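Local coordinates for cysteine desulfurase (Thermococcus onnurineus, PDB 5B89), which probably catalyses the pyridoxal-phosphate-dependent transfer of sulfur from L-cysteine to a sulfur carrier, leaving L-alanine, at residues V101-N105 with T106-L110. Residues are numbered along the deposited sequence; the frame is centred on the assembly and turned at random.
With PLP (pyridoxal-5'-phosphate), chain G.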
loop_
_atom_site.group_PDB
_atom_site.type_symbol
_atom_site.label_atom_id
_atom_site.label_comp_id
_atom_site.label_asym_id
_atom_site.label_seq_id
_atom_site.Cartn_x
_atom_site.Cartn_y
_atom_site.Cartn_z
ATOM N N VAL B 101 -4.999 11.767 1.693
ATOM C CA VAL B 101 -5.200 10.336 2.019
ATOM C C VAL B 101 -3.974 9.589 1.491
ATOM O O VAL B 101 -3.553 9.759 0.344
ATOM C CB VAL B 101 -6.452 9.819 1.368
ATOM C CG1 VAL B 101 -6.714 8.300 1.493
ATOM C CG2 VAL B 101 -7.725 10.563 1.891
ATOM N N PHE B 102 -3.411 8.685 2.293
ATOM C CA PHE B 102 -2.357 7.824 1.829
ATOM C C PHE B 102 -2.915 6.544 1.258
ATOM O O PHE B 102 -3.794 5.878 1.797
ATOM C CB PHE B 102 -1.360 7.535 2.952
ATOM C CG PHE B 102 -0.551 8.725 3.370
ATOM C CD1 PHE B 102 0.324 9.286 2.455
ATOM C CD2 PHE B 102 -0.600 9.277 4.649
ATOM C CE1 PHE B 102 1.092 10.386 2.789
ATOM C CE2 PHE B 102 0.209 10.353 4.978
ATOM C CZ PHE B 102 1.086 10.881 4.099
ATOM N N THR B 103 -2.324 6.174 0.133
ATOM C CA THR B 103 -2.624 4.983 -0.638
ATOM C C THR B 103 -1.322 4.240 -0.943
ATOM O O THR B 103 -0.319 4.589 -0.446
ATOM C CB THR B 103 -3.281 5.356 -1.988
ATOM O OG1 THR B 103 -2.352 6.085 -2.761
ATOM C CG2 THR B 103 -4.489 6.219 -1.744
ATOM N N LYS B 104 -1.386 3.220 -1.787
ATOM C CA LYS B 104 -0.148 2.503 -2.116
ATOM C C LYS B 104 0.608 3.069 -3.302
ATOM O O LYS B 104 1.756 2.888 -3.429
ATOM C CB LYS B 104 -0.353 0.980 -2.284
ATOM C CG LYS B 104 -0.675 0.522 -3.651
ATOM C CD LYS B 104 -0.540 -0.994 -3.781
ATOM C CE LYS B 104 -1.709 -1.596 -3.050
ATOM N NZ LYS B 104 -3.024 -1.073 -3.576
ATOM N N ASN B 105 -0.110 3.761 -4.155
ATOM C CA ASN B 105 0.438 4.337 -5.376
ATOM C C ASN B 105 -0.625 5.169 -6.104
ATOM O O ASN B 105 -1.725 5.209 -5.698
ATOM C CB ASN B 105 0.992 3.240 -6.326
ATOM C CG ASN B 105 -0.035 2.172 -6.683
ATOM O OD1 ASN B 105 -1.175 2.400 -6.753
ATOM N ND2 ASN B 105 0.455 0.979 -6.867
ATOM N N THR B 106 -0.216 5.790 -7.187
ATOM C CA THR B 106 -1.164 6.625 -7.990
ATOM C C THR B 106 -2.286 5.807 -8.489
ATOM O O THR B 106 -3.438 6.222 -8.528
ATOM C CB THR B 106 -0.453 7.302 -9.152
ATOM O OG1 THR B 106 0.511 8.250 -8.683
ATOM C CG2 THR B 106 -1.367 7.978 -10.077
ATOM N N SER B 107 -1.977 4.576 -8.929
ATOM C CA SER B 107 -2.982 3.689 -9.527
ATOM C C SER B 107 -4.107 3.407 -8.490
ATOM O O SER B 107 -5.336 3.540 -8.876
ATOM C CB SER B 107 -2.384 2.394 -9.962
ATOM O OG SER B 107 -1.374 2.658 -10.962
ATOM N N GLU B 108 -3.769 3.075 -7.253
ATOM C CA GLU B 108 -4.768 2.901 -6.189
ATOM C C GLU B 108 -5.571 4.217 -6.059
ATOM O O GLU B 108 -6.813 4.191 -6.058
ATOM C CB GLU B 108 -4.191 2.472 -4.862
ATOM C CG GLU B 108 -5.242 2.299 -3.781
ATOM C CD GLU B 108 -4.642 2.051 -2.379
ATOM O OE1 GLU B 108 -3.565 1.469 -2.282
ATOM O OE2 GLU B 108 -5.374 2.252 -1.391
ATOM N N SER B 109 -4.873 5.367 -5.951
ATOM C CA SER B 109 -5.584 6.624 -5.799
ATOM C C SER B 109 -6.614 6.895 -6.892
ATOM O O SER B 109 -7.792 7.233 -6.568
ATOM C CB SER B 109 -4.598 7.758 -5.829
ATOM O OG SER B 109 -3.692 7.716 -4.737
ATOM N N LEU B 110 -6.266 6.649 -8.152
ATOM C CA LEU B 110 -7.228 6.921 -9.239
ATOM C C LEU B 110 -8.371 5.922 -9.264
ATOM O O LEU B 110 -9.511 6.309 -9.466
ATOM C CB LEU B 110 -6.506 6.905 -10.599
ATOM C CG LEU B 110 -5.499 8.040 -10.786
ATOM C CD1 LEU B 110 -4.579 7.801 -11.982
ATOM C CD2 LEU B 110 -6.131 9.434 -10.894
HETATM N N1 PLP G . 0.225 7.848 -14.289
HETATM C C2 PLP G . 1.372 8.336 -14.836
HETATM C C2A PLP G . 1.352 9.555 -15.732
HETATM C C3 PLP G . 2.554 7.625 -14.560
HETATM O O3 PLP G . 3.726 8.071 -15.076
HETATM C C4 PLP G . 2.530 6.511 -13.682
HETATM C C4A PLP G . 3.881 5.722 -13.462
HETATM C C5 PLP G . 1.291 6.137 -13.101
HETATM C C6 PLP G . 0.126 6.798 -13.422
HETATM C C5A PLP G . 1.257 4.910 -12.194
HETATM O O4P PLP G . 2.009 5.201 -10.977
HETATM P P PLP G . 2.101 3.977 -10.031
HETATM O O1P PLP G . 2.950 4.454 -8.953
HETATM O O2P PLP G . 2.768 2.874 -10.856
HETATM O O3P PLP G . 0.751 3.584 -9.653
HETATM O O HOH W 1 -5.775 3.835 0.963
#
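E108 OE1 is gripped by two donors of K104 that come at opposite faces of the carboxylate plane: the backbone N at 2.8 Å and, closing a salt bridge, NZ at 2.9 Å. With CG anti to its backbone N (chi1 -180°), E108 runs extended back along the strand end, past CB of T103, while the lysine chain bends over at its far end to return NZ to the same oxygen. The other oxygen, OE2, accepts from a water that also donates to F102 O, and forms a salt bridge with K104 of the second subunit. Replacing E108 by an alanine is likely to leave K104 N and the lysines of both subunits without their carboxylate partner at the dimer interface. N105 is the N-cap of helix 106-117: its OD1 takes E108 N at 2.7 Å in a nearly straight bond, while its ND2 donates to A286 O and T288 O of the second subunit. A hydroxyl pair, T103 OG1 and S109 OG at 2.9 Å, ties the strand end to the helix. S107 N and OG both donate to PLP O3P, OG at 2.7 Å and also hydrogen-bonded to S136 OG, so the helix N-terminus, its dipole probably contributing, would stabilise the cofactor's negative charge.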